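Local coordinates for uncharacterized protein (Bacteroides thetaiotaomicron, PDB 4QNI) that is of unknown biochemical function but is probably an auxiliary nutrient-binding lipoprotein built from two domains, at residues L282-F296 and R307-N321. Sequence-based numbering, arbitrary orientation.
Sequences LEHRYVIINNVDYYF and RYHVKGTLTLSRDIN. With EDO (1,2-ethanediol), chain F; EDO (1,2-ethanediol), chain E; EDO (1,2-ethanediol), chain J.
Glu283 pairs with Ile320 through two N-H to O=C bonds, Ile320 N to Glu283 O at 2.7 Å, and the same ladder runs on to Ile289–Leu314 and, past a bulge, from Val292–Gly312 to Phe296–Tyr308. Between the two runs the register slips by one residue at this beta bulge, around Asn290 and Asn291, where a water joins Asn291 N to Thr313 OG1.

Aromatic and polar groups mix near the 307-311 end. The Tyr295 ring stacks face to face on the His309 ring, centroids 3.9 Å apart and planes 16° from parallel. With its CG swung anti to the backbone nitrogen (chi1 -172°), His309 also sends NE2 to Asp293 OD1 at 2.6 Å, on the syn side but 32° out of the carboxylate plane, with the oxygen close to the plane of the imidazole, while ND1 bonds Glu196. A leucine in place of His309 would probably leave the carboxylates of Asp293 and Glu196 without their imidazole partner and lose the flat stack on Tyr295.

The two strands form a long antiparallel hairpin, bent at Gly312, in the large sheet of the C-terminal domain; strands 260-275 and 180-188 flank it.

On the face of Tyr294, Leu314 and Ile289 the packing is largely apolar. Val310 CB sits over the Tyr294 ring in a CH-pi contact, 3.8 Å from its centroid, and CG2 meets the edge of Phe296. Farther along, Ile289 CD1 lies 3.9 Å from Leu314 CD1, and Tyr175 touches both side chains.

At the far end, Ile320 CG1 lies over one face of the Arg285 guanidinium, whose NH1 is salt-bridged to Glu283 OE1 at 2.6 Å.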
ATOM      1  N   LEU A 282       5.026  13.588  28.392  1.00 58.37           N
ATOM      2  CA  LEU A 282       5.803  12.445  27.955  1.00 56.14           C
ATOM      3  C   LEU A 282       7.239  12.578  28.460  1.00 61.56           C
ATOM      4  O   LEU A 282       7.883  13.609  28.290  1.00 61.33           O
ATOM      5  CB  LEU A 282       5.729  12.325  26.429  1.00 55.85           C
ATOM      6  CG  LEU A 282       6.427  11.139  25.776  1.00 58.04           C
ATOM      7  CD1 LEU A 282       5.689   9.831  26.054  1.00 55.86           C
ATOM      8  CD2 LEU A 282       6.592  11.382  24.272  1.00 60.69           C
ATOM      9  N   GLU A 283       7.712  11.535  29.130  1.00 59.15           N
ATOM     10  CA  GLU A 283       9.041  11.503  29.711  1.00 58.99           C
ATOM     11  C   GLU A 283       9.909  10.487  28.958  1.00 58.98           C
ATOM     12  O   GLU A 283       9.499   9.346  28.758  1.00 54.83           O
ATOM     13  CB  GLU A 283       8.910  11.154  31.207  1.00 60.61           C
ATOM     14  CG  GLU A 283      10.202  10.826  31.940  1.00 74.37           C
ATOM     15  CD  GLU A 283       9.995  10.357  33.370  1.00102.87           C
ATOM     16  OE1 GLU A 283       9.080   9.536  33.609  1.00 91.49           O
ATOM     17  OE2 GLU A 283      10.748  10.819  34.257  1.00108.23           O
ATOM     18  N   HIS A 284      11.099  10.927  28.534  1.00 55.70           N
ATOM     19  CA  HIS A 284      12.100  10.079  27.899  1.00 53.51           C
ATOM     20  C   HIS A 284      13.052   9.621  28.987  1.00 53.22           C
ATOM     21  O   HIS A 284      13.709  10.465  29.607  1.00 51.97           O
ATOM     22  CB  HIS A 284      12.865  10.842  26.798  1.00 55.59           C
ATOM     23  CG  HIS A 284      11.998  11.431  25.730  1.00 60.80           C
ATOM     24  ND1 HIS A 284      11.364  10.634  24.787  1.00 62.07           N
ATOM     25  CD2 HIS A 284      11.710  12.723  25.471  1.00 64.59           C
ATOM     26  CE1 HIS A 284      10.700  11.462  24.006  1.00 62.77           C
ATOM     27  NE2 HIS A 284      10.887  12.728  24.371  1.00 64.99           N
ATOM     28  N   ARG A 285      13.077   8.306  29.278  1.00 48.22           N
ATOM     29  CA  ARG A 285      13.989   7.745  30.280  1.00 47.23           C
ATOM     30  C   ARG A 285      15.102   7.074  29.535  1.00 50.87           C
ATOM     31  O   ARG A 285      14.867   6.392  28.531  1.00 50.60           O
ATOM     32  CB  ARG A 285      13.293   6.785  31.258  1.00 46.46           C
ATOM     33  CG  ARG A 285      12.304   7.498  32.174  1.00 68.78           C
ATOM     34  CD  ARG A 285      12.609   7.287  33.649  1.00 80.72           C
ATOM     35  NE  ARG A 285      11.847   6.169  34.204  1.00 85.05           N
ATOM     36  CZ  ARG A 285      10.650   6.276  34.776  1.00 88.51           C
ATOM     37  NH1 ARG A 285      10.063   7.457  34.887  1.00 71.25           N
ATOM     38  NH2 ARG A 285      10.039   5.198  35.254  1.00 70.92           N
ATOM     39  N   TYR A 286      16.312   7.283  29.995  1.00 47.27           N
ATOM     40  CA  TYR A 286      17.488   6.739  29.337  1.00 45.22           C
ATOM     41  C   TYR A 286      18.304   5.865  30.238  1.00 47.44           C
ATOM     42  O   TYR A 286      18.486   6.190  31.408  1.00 47.66           O
ATOM     43  CB  TYR A 286      18.380   7.882  28.825  1.00 46.44           C
ATOM     44  CG  TYR A 286      17.669   8.805  27.862  1.00 49.02           C
ATOM     45  CD1 TYR A 286      17.418   8.415  26.547  1.00 50.89           C
ATOM     46  CD2 TYR A 286      17.238  10.066  28.261  1.00 50.46           C
ATOM     47  CE1 TYR A 286      16.792   9.272  25.644  1.00 51.00           C
ATOM     48  CE2 TYR A 286      16.588  10.923  27.371  1.00 52.25           C
ATOM     49  CZ  TYR A 286      16.374  10.522  26.062  1.00 59.98           C
ATOM     50  OH  TYR A 286      15.745  11.344  25.162  1.00 67.96           O
ATOM     51  N   VAL A 287      18.814   4.765  29.689  1.00 41.21           N
ATOM     52  CA  VAL A 287      19.773   3.926  30.389  1.00 40.44           C
ATOM     53  C   VAL A 287      21.042   4.071  29.573  1.00 44.01           C
ATOM     54  O   VAL A 287      21.042   3.682  28.406  1.00 45.08           O
ATOM     55  CB  VAL A 287      19.343   2.456  30.609  1.00 43.23           C
ATOM     56  CG1 VAL A 287      20.456   1.665  31.313  1.00 43.20           C
ATOM     57  CG2 VAL A 287      18.040   2.377  31.406  1.00 42.89           C
ATOM     58  N   ILE A 288      22.092   4.690  30.128  1.00 37.34           N
ATOM     59  CA  ILE A 288      23.334   4.846  29.374  1.00 36.65           C
ATOM     60  C   ILE A 288      24.396   3.908  29.943  1.00 40.93           C
ATOM     61  O   ILE A 288      24.705   4.002  31.123  1.00 41.44           O
ATOM     62  CB  ILE A 288      23.785   6.328  29.398  1.00 40.51           C
ATOM     63  CG1 ILE A 288      22.729   7.205  28.667  1.00 42.26           C
ATOM     64  CG2 ILE A 288      25.201   6.516  28.808  1.00 37.91           C
ATOM     65  CD1 ILE A 288      22.921   8.667  28.828  1.00 47.61           C
ATOM     66  N   ILE A 289      24.970   3.022  29.122  1.00 36.97           N
ATOM     67  CA  ILE A 289      26.047   2.131  29.612  1.00 34.90           C
ATOM     68  C   ILE A 289      27.321   2.580  28.955  1.00 38.22           C
ATOM     69  O   ILE A 289      27.417   2.556  27.739  1.00 40.27           O
ATOM     70  CB  ILE A 289      25.785   0.599  29.404  1.00 35.64           C
ATOM     71  CG1 ILE A 289      24.397   0.163  29.935  1.00 33.96           C
ATOM     72  CG2 ILE A 289      26.924  -0.263  30.016  1.00 33.22           C
ATOM     73  CD1 ILE A 289      23.962  -1.228  29.395  1.00 33.85           C
ATOM     74  N   ASN A 290      28.294   3.002  29.745  1.00 35.09           N
ATOM     75  CA  ASN A 290      29.567   3.493  29.237  1.00 34.89           C
ATOM     76  C   ASN A 290      30.676   2.493  29.401  1.00 40.59           C
ATOM     77  O   ASN A 290      30.624   1.639  30.282  1.00 40.30           O
ATOM     78  CB  ASN A 290      29.958   4.790  29.945  1.00 34.23           C
ATOM     79  CG  ASN A 290      29.067   5.958  29.637  1.00 51.08           C
ATOM     80  OD1 ASN A 290      28.447   6.545  30.524  1.00 55.36           O
ATOM     81  ND2 ASN A 290      28.984   6.320  28.376  1.00 49.48           N
ATOM     82  N   ASN A 291      31.711   2.641  28.563  1.00 39.61           N
ATOM     83  CA  ASN A 291      32.952   1.875  28.563  1.00 40.89           C
ATOM     84  C   ASN A 291      32.758   0.366  28.405  1.00 44.77           C
ATOM     85  O   ASN A 291      33.415  -0.434  29.079  1.00 44.28           O
ATOM     86  CB  ASN A 291      33.797   2.193  29.815  1.00 39.01           C
ATOM     87  CG  ASN A 291      34.238   3.622  29.806  1.00 46.28           C
ATOM     88  OD1 ASN A 291      34.789   4.102  28.820  1.00 40.79           O
ATOM     89  ND2 ASN A 291      33.935   4.348  30.863  1.00 41.14           N
ATOM     90  N   VAL A 292      31.896  -0.007  27.470  1.00 40.81           N
ATOM     91  CA  VAL A 292      31.712  -1.396  27.094  1.00 39.63           C
ATOM     92  C   VAL A 292      32.955  -1.692  26.260  1.00 46.35           C
ATOM     93  O   VAL A 292      33.226  -0.982  25.305  1.00 47.24           O
ATOM     94  CB  VAL A 292      30.386  -1.634  26.338  1.00 42.26           C
ATOM     95  CG1 VAL A 292      30.276  -3.073  25.877  1.00 42.27           C
ATOM     96  CG2 VAL A 292      29.185  -1.238  27.187  1.00 41.01           C
ATOM     97  N   ASP A 293      33.766  -2.635  26.684  1.00 43.98           N
ATOM     98  CA  ASP A 293      34.999  -2.941  25.990  1.00 45.05           C
ATOM     99  C   ASP A 293      35.323  -4.429  26.150  1.00 47.98           C
ATOM    100  O   ASP A 293      35.765  -4.863  27.218  1.00 47.85           O
ATOM    101  CB  ASP A 293      36.155  -2.041  26.539  1.00 47.51           C
ATOM    102  CG  ASP A 293      37.395  -2.009  25.671  1.00 56.49           C
ATOM    103  OD1 ASP A 293      37.576  -2.939  24.853  1.00 59.77           O
ATOM    104  OD2 ASP A 293      38.227  -1.122  25.871  1.00 55.77           O
ATOM    105  N   TYR A 294      35.084  -5.207  25.101  1.00 42.67           N
ATOM    106  CA  TYR A 294      35.386  -6.633  25.133  1.00 42.00           C
ATOM    107  C   TYR A 294      35.746  -7.173  23.736  1.00 46.59           C
ATOM    108  O   TYR A 294      35.502  -6.541  22.688  1.00 44.07           O
ATOM    109  CB  TYR A 294      34.248  -7.464  25.780  1.00 40.93           C
ATOM    110  CG  TYR A 294      32.962  -7.515  24.992  1.00 41.19           C
ATOM    111  CD1 TYR A 294      32.766  -8.475  23.998  1.00 43.41           C
ATOM    112  CD2 TYR A 294      31.900  -6.676  25.301  1.00 41.07           C
ATOM    113  CE1 TYR A 294      31.570  -8.542  23.279  1.00 43.09           C
ATOM    114  CE2 TYR A 294      30.708  -6.716  24.576  1.00 41.30           C
ATOM    115  CZ  TYR A 294      30.538  -7.669  23.582  1.00 45.55           C
ATOM    116  OH  TYR A 294      29.362  -7.738  22.886  1.00 38.37           O
ATOM    117  N   TYR A 295      36.332  -8.368  23.765  1.00 44.68           N
ATOM    118  CA  TYR A 295      36.764  -9.144  22.618  1.00 45.39           C
ATOM    119  C   TYR A 295      36.121 -10.533  22.614  1.00 49.79           C
ATOM    120  O   TYR A 295      35.981 -11.136  23.678  1.00 49.60           O
ATOM    121  CB  TYR A 295      38.273  -9.329  22.672  1.00 47.27           C
ATOM    122  CG  TYR A 295      39.089  -8.074  22.541  1.00 49.87           C
ATOM    123  CD1 TYR A 295      39.430  -7.322  23.664  1.00 52.07           C
ATOM    124  CD2 TYR A 295      39.646  -7.710  21.319  1.00 51.22           C
ATOM    125  CE1 TYR A 295      40.241  -6.190  23.558  1.00 53.59           C
ATOM    126  CE2 TYR A 295      40.485  -6.605  21.209  1.00 53.20           C
ATOM    127  CZ  TYR A 295      40.766  -5.836  22.329  1.00 60.21           C
ATOM    128  OH  TYR A 295      41.585  -4.743  22.225  1.00 64.67           O
ATOM    129  N   PHE A 296      35.824 -11.082  21.427  1.00 45.86           N
ATOM    130  CA  PHE A 296      35.317 -12.453  21.306  1.00 45.18           C
ATOM    131  C   PHE A 296      35.596 -12.985  19.910  1.00 52.01           C
ATOM    132  O   PHE A 296      35.784 -12.199  18.980  1.00 51.76           O
ATOM    133  CB  PHE A 296      33.804 -12.548  21.641  1.00 44.35           C
ATOM    134  CG  PHE A 296      32.882 -12.117  20.530  1.00 44.46           C
ATOM    135  CD1 PHE A 296      32.619 -10.771  20.307  1.00 44.87           C
ATOM    136  CD2 PHE A 296      32.275 -13.059  19.701  1.00 46.21           C
ATOM    137  CE1 PHE A 296      31.768 -10.372  19.277  1.00 45.21           C
ATOM    138  CE2 PHE A 296      31.428 -12.660  18.665  1.00 48.03           C
ATOM    139  CZ  PHE A 296      31.169 -11.318  18.471  1.00 45.58           C
ATOM    140  N   ARG A 307      37.979 -12.642  15.116  1.00 54.70           N
ATOM    141  CA  ARG A 307      38.061 -12.023  16.433  1.00 52.89           C
ATOM    142  C   ARG A 307      37.592 -10.569  16.380  1.00 55.37           C
ATOM    143  O   ARG A 307      38.210  -9.725  15.721  1.00 55.56           O
ATOM    144  CB  ARG A 307      39.474 -12.127  17.000  1.00 53.40           C
ATOM    145  CG  ARG A 307      39.551 -11.626  18.430  1.00 58.49           C
ATOM    146  CD  ARG A 307      40.691 -12.289  19.161  1.00 60.12           C
ATOM    147  NE  ARG A 307      40.694 -11.985  20.591  1.00 55.20           N
ATOM    148  CZ  ARG A 307      39.951 -12.606  21.499  1.00 62.89           C
ATOM    149  NH1 ARG A 307      39.101 -13.561  21.132  1.00 45.20           N
ATOM    150  NH2 ARG A 307      40.050 -12.282  22.779  1.00 52.45           N
ATOM    151  N   TYR A 308      36.486 -10.284  17.076  1.00 50.36           N
ATOM    152  CA  TYR A 308      35.919  -8.940  17.119  1.00 49.32           C
ATOM    153  C   TYR A 308      36.264  -8.204  18.376  1.00 51.32           C
ATOM    154  O   TYR A 308      36.345  -8.812  19.442  1.00 50.35           O
ATOM    155  CB  TYR A 308      34.394  -8.992  17.011  1.00 50.23           C
ATOM    156  CG  TYR A 308      33.900  -9.329  15.628  1.00 52.78           C
ATOM    157  CD1 TYR A 308      33.826  -8.354  14.640  1.00 55.00           C
ATOM    158  CD2 TYR A 308      33.484 -10.618  15.311  1.00 53.45           C
ATOM    159  CE1 TYR A 308      33.349  -8.648  13.370  1.00 56.69           C
ATOM    160  CE2 TYR A 308      33.008 -10.927  14.040  1.00 55.50           C
ATOM    161  CZ  TYR A 308      32.942  -9.937  13.070  1.00 63.27           C
ATOM    162  OH  TYR A 308      32.476 -10.206  11.805  1.00 60.92           O
ATOM    163  N   HIS A 309      36.456  -6.880  18.243  1.00 47.59           N
ATOM    164  CA  HIS A 309      36.609  -5.938  19.326  1.00 45.97           C
ATOM    165  C   HIS A 309      35.341  -5.081  19.352  1.00 46.04           C
ATOM    166  O   HIS A 309      35.081  -4.318  18.423  1.00 46.40           O
ATOM    167  CB  HIS A 309      37.889  -5.095  19.215  1.00 48.44           C
ATOM    168  CG  HIS A 309      38.162  -4.241  20.426  1.00 51.58           C
ATOM    169  ND1 HIS A 309      39.205  -3.331  20.443  1.00 54.51           N
ATOM    170  CD2 HIS A 309      37.530  -4.195  21.627  1.00 52.14           C
ATOM    171  CE1 HIS A 309      39.170  -2.762  21.640  1.00 53.44           C
ATOM    172  NE2 HIS A 309      38.173  -3.244  22.383  1.00 52.29           N
ATOM    173  N   VAL A 310      34.532  -5.263  20.391  1.00 40.58           N
ATOM    174  CA  VAL A 310      33.262  -4.557  20.619  1.00 39.63           C
ATOM    175  C   VAL A 310      33.538  -3.499  21.673  1.00 46.29           C
ATOM    176  O   VAL A 310      34.034  -3.841  22.751  1.00 46.52           O
ATOM    177  CB  VAL A 310      32.170  -5.568  21.053  1.00 41.75           C
ATOM    178  CG1 VAL A 310      30.821  -4.886  21.275  1.00 40.09           C
ATOM    179  CG2 VAL A 310      32.067  -6.716  20.043  1.00 41.68           C
ATOM    180  N   LYS A 311      33.255  -2.213  21.365  1.00 42.94           N
ATOM    181  CA  LYS A 311      33.595  -1.125  22.275  1.00 42.25           C
ATOM    182  C   LYS A 311      32.686   0.096  22.110  1.00 48.22           C
ATOM    183  O   LYS A 311      32.282   0.416  20.992  1.00 48.99           O
ATOM    184  CB  LYS A 311      35.059  -0.719  22.019  1.00 45.12           C
ATOM    185  CG  LYS A 311      35.666   0.264  22.989  1.00 46.82           C
ATOM    186  CD  LYS A 311      37.064   0.566  22.562  1.00 53.04           C
ATOM    187  CE  LYS A 311      37.703   1.665  23.364  1.00 63.27           C
ATOM    188  NZ  LYS A 311      39.117   1.889  22.940  1.00 76.03           N
ATOM    189  N   GLY A 312      32.413   0.786  23.225  1.00 43.14           N
ATOM    190  CA  GLY A 312      31.603   1.985  23.215  1.00 42.22           C
ATOM    191  C   GLY A 312      30.525   2.106  24.270  1.00 45.57           C
ATOM    192  O   GLY A 312      30.628   1.582  25.394  1.00 43.72           O
ATOM    193  N   THR A 313      29.488   2.860  23.885  1.00 41.27           N
ATOM    194  CA  THR A 313      28.340   3.218  24.698  1.00 40.26           C
ATOM    195  C   THR A 313      27.085   2.607  24.135  1.00 43.96           C
ATOM    196  O   THR A 313      26.866   2.647  22.921  1.00 44.77           O
ATOM    197  CB  THR A 313      28.201   4.766  24.721  1.00 42.73           C
ATOM    198  OG1 THR A 313      29.423   5.324  25.143  1.00 41.37           O
ATOM    199  CG2 THR A 313      27.075   5.280  25.652  1.00 43.65           C
ATOM    200  N   LEU A 314      26.243   2.103  25.032  1.00 39.53           N
ATOM    201  CA  LEU A 314      24.900   1.595  24.778  1.00 39.41           C
ATOM    202  C   LEU A 314      23.917   2.596  25.350  1.00 43.10           C
ATOM    203  O   LEU A 314      24.130   3.074  26.462  1.00 43.85           O
ATOM    204  CB  LEU A 314      24.696   0.239  25.454  1.00 39.09           C
ATOM    205  CG  LEU A 314      25.334  -0.968  24.819  1.00 45.30           C
ATOM    206  CD1 LEU A 314      25.334  -2.132  25.807  1.00 45.80           C
ATOM    207  CD2 LEU A 314      24.595  -1.356  23.539  1.00 45.57           C
ATOM    208  N   THR A 315      22.867   2.935  24.612  1.00 39.64           N
ATOM    209  CA  THR A 315      21.842   3.867  25.080  1.00 39.67           C
ATOM    210  C   THR A 315      20.481   3.292  24.777  1.00 43.89           C
ATOM    211  O   THR A 315      20.158   3.008  23.618  1.00 45.10           O
ATOM    212  CB  THR A 315      21.984   5.288  24.469  1.00 47.05           C
ATOM    213  OG1 THR A 315      23.322   5.759  24.634  1.00 48.86           O
ATOM    214  CG2 THR A 315      20.988   6.307  25.081  1.00 42.63           C
ATOM    215  N   LEU A 316      19.690   3.129  25.829  1.00 37.96           N
ATOM    216  CA  LEU A 316      18.318   2.698  25.772  1.00 36.62           C
ATOM    217  C   LEU A 316      17.424   3.867  26.118  1.00 43.82           C
ATOM    218  O   LEU A 316      17.627   4.487  27.149  1.00 43.65           O
ATOM    219  CB  LEU A 316      18.081   1.555  26.763  1.00 34.65           C
ATOM    220  CG  LEU A 316      16.621   1.053  26.882  1.00 36.21           C
ATOM    221  CD1 LEU A 316      16.197   0.318  25.630  1.00 33.33           C
ATOM    222  CD2 LEU A 316      16.427   0.214  28.179  1.00 34.78           C
ATOM    223  N   SER A 317      16.428   4.147  25.285  1.00 43.88           N
ATOM    224  CA  SER A 317      15.412   5.172  25.556  1.00 45.18           C
ATOM    225  C   SER A 317      14.043   4.485  25.757  1.00 46.78           C
ATOM    226  O   SER A 317      13.716   3.515  25.087  1.00 44.72           O
ATOM    227  CB  SER A 317      15.347   6.211  24.440  1.00 49.99           C
ATOM    228  OG  SER A 317      15.075   5.609  23.190  1.00 65.45           O
ATOM    229  N   ARG A 318      13.287   4.967  26.701  1.00 43.93           N
ATOM    230  CA  ARG A 318      11.982   4.432  27.029  1.00 44.06           C
ATOM    231  C   ARG A 318      11.055   5.606  27.233  1.00 51.03           C
ATOM    232  O   ARG A 318      11.366   6.505  28.015  1.00 52.88           O
ATOM    233  CB  ARG A 318      12.082   3.540  28.279  1.00 40.76           C
ATOM    234  CG  ARG A 318      10.842   2.752  28.545  1.00 49.02           C
ATOM    235  CD  ARG A 318      10.961   1.870  29.764  1.00 49.67           C
ATOM    236  NE  ARG A 318      11.733   0.650  29.522  1.00 49.51           N
ATOM    237  CZ  ARG A 318      11.927  -0.284  30.449  1.00 56.27           C
ATOM    238  NH1 ARG A 318      11.385  -0.155  31.657  1.00 34.96           N
ATOM    239  NH2 ARG A 318      12.674  -1.350  30.181  1.00 34.08           N
ATOM    240  N   ASP A 319       9.939   5.625  26.521  1.00 48.97           N
ATOM    241  CA  ASP A 319       9.009   6.733  26.643  1.00 51.00           C
ATOM    242  C   ASP A 319       7.926   6.378  27.587  1.00 54.44           C
ATOM    243  O   ASP A 319       7.257   5.357  27.422  1.00 52.13           O
ATOM    244  CB  ASP A 319       8.451   7.146  25.275  1.00 55.62           C
ATOM    245  CG  ASP A 319       9.555   7.547  24.317  1.00 72.11           C
ATOM    246  OD1 ASP A 319      10.429   8.352  24.722  1.00 72.93           O
ATOM    247  OD2 ASP A 319       9.620   6.963  23.213  1.00 81.89           O
ATOM    248  N   ILE A 320       7.779   7.220  28.612  1.00 54.42           N
ATOM    249  CA  ILE A 320       6.806   7.073  29.681  1.00 55.78           C
ATOM    250  C   ILE A 320       5.786   8.172  29.541  1.00 63.97           C
ATOM    251  O   ILE A 320       6.118   9.348  29.662  1.00 65.39           O
ATOM    252  CB  ILE A 320       7.490   7.092  31.084  1.00 59.23           C
ATOM    253  CG1 ILE A 320       8.810   6.250  31.167  1.00 57.63           C
ATOM    254  CG2 ILE A 320       6.503   6.790  32.214  1.00 61.46           C
ATOM    255  CD1 ILE A 320       8.726   4.768  31.020  1.00 60.14           C
ATOM    256  N   ASN A 321       4.548   7.786  29.266  1.00 63.90           N
ATOM    257  CA  ASN A 321       3.417   8.701  29.143  1.00 66.39           C
ATOM    258  C   ASN A 321       2.817   8.821  30.516  1.00 74.10           C
ATOM    259  O   ASN A 321       2.105   7.911  30.928  1.00 74.82           O
ATOM    260  CB  ASN A 321       2.399   8.140  28.114  1.00 65.78           C
ATOM    261  CG  ASN A 321       1.141   8.963  27.907  1.00 83.87           C
ATOM    262  OD1 ASN A 321       0.762   9.808  28.724  1.00 71.24           O
ATOM    263  ND2 ASN A 321       0.461   8.729  26.792  1.00 77.78           N
TER
HETATM  264  C1  EDO F 404      13.987   2.769  33.546  1.00 76.33           C
HETATM  265  O1  EDO F 404      14.606   2.892  32.274  1.00 73.73           O
HETATM  266  C2  EDO F 404      12.448   2.926  33.399  1.00 79.22           C
HETATM  267  O2  EDO F 404      11.811   2.824  34.673  1.00 80.84           O
HETATM  268  C1  EDO E 403      26.494  -5.305  23.187  1.00 48.47           C
HETATM  269  O1  EDO E 403      27.483  -6.190  23.673  1.00 44.81           O
HETATM  270  C2  EDO E 403      27.068  -4.432  22.085  1.00 50.90           C
HETATM  271  O2  EDO E 403      27.306  -5.208  20.926  1.00 56.54           O
HETATM  272  C1  EDO J 408      12.200  -1.489  23.491  1.00 64.15           C
HETATM  273  O1  EDO J 408      11.219  -1.449  22.449  1.00 65.30           O
HETATM  274  C2  EDO J 408      12.939  -0.117  23.691  1.00 67.78           C
HETATM  275  O2  EDO J 408      12.277   0.812  24.605  1.00 68.33           O
HETATM  276  O   HOH W   1      31.664   4.821  26.691  1.00 47.07           O
HETATM  277  O   HOH W   2      40.365  -0.856  24.133  1.00 52.58           O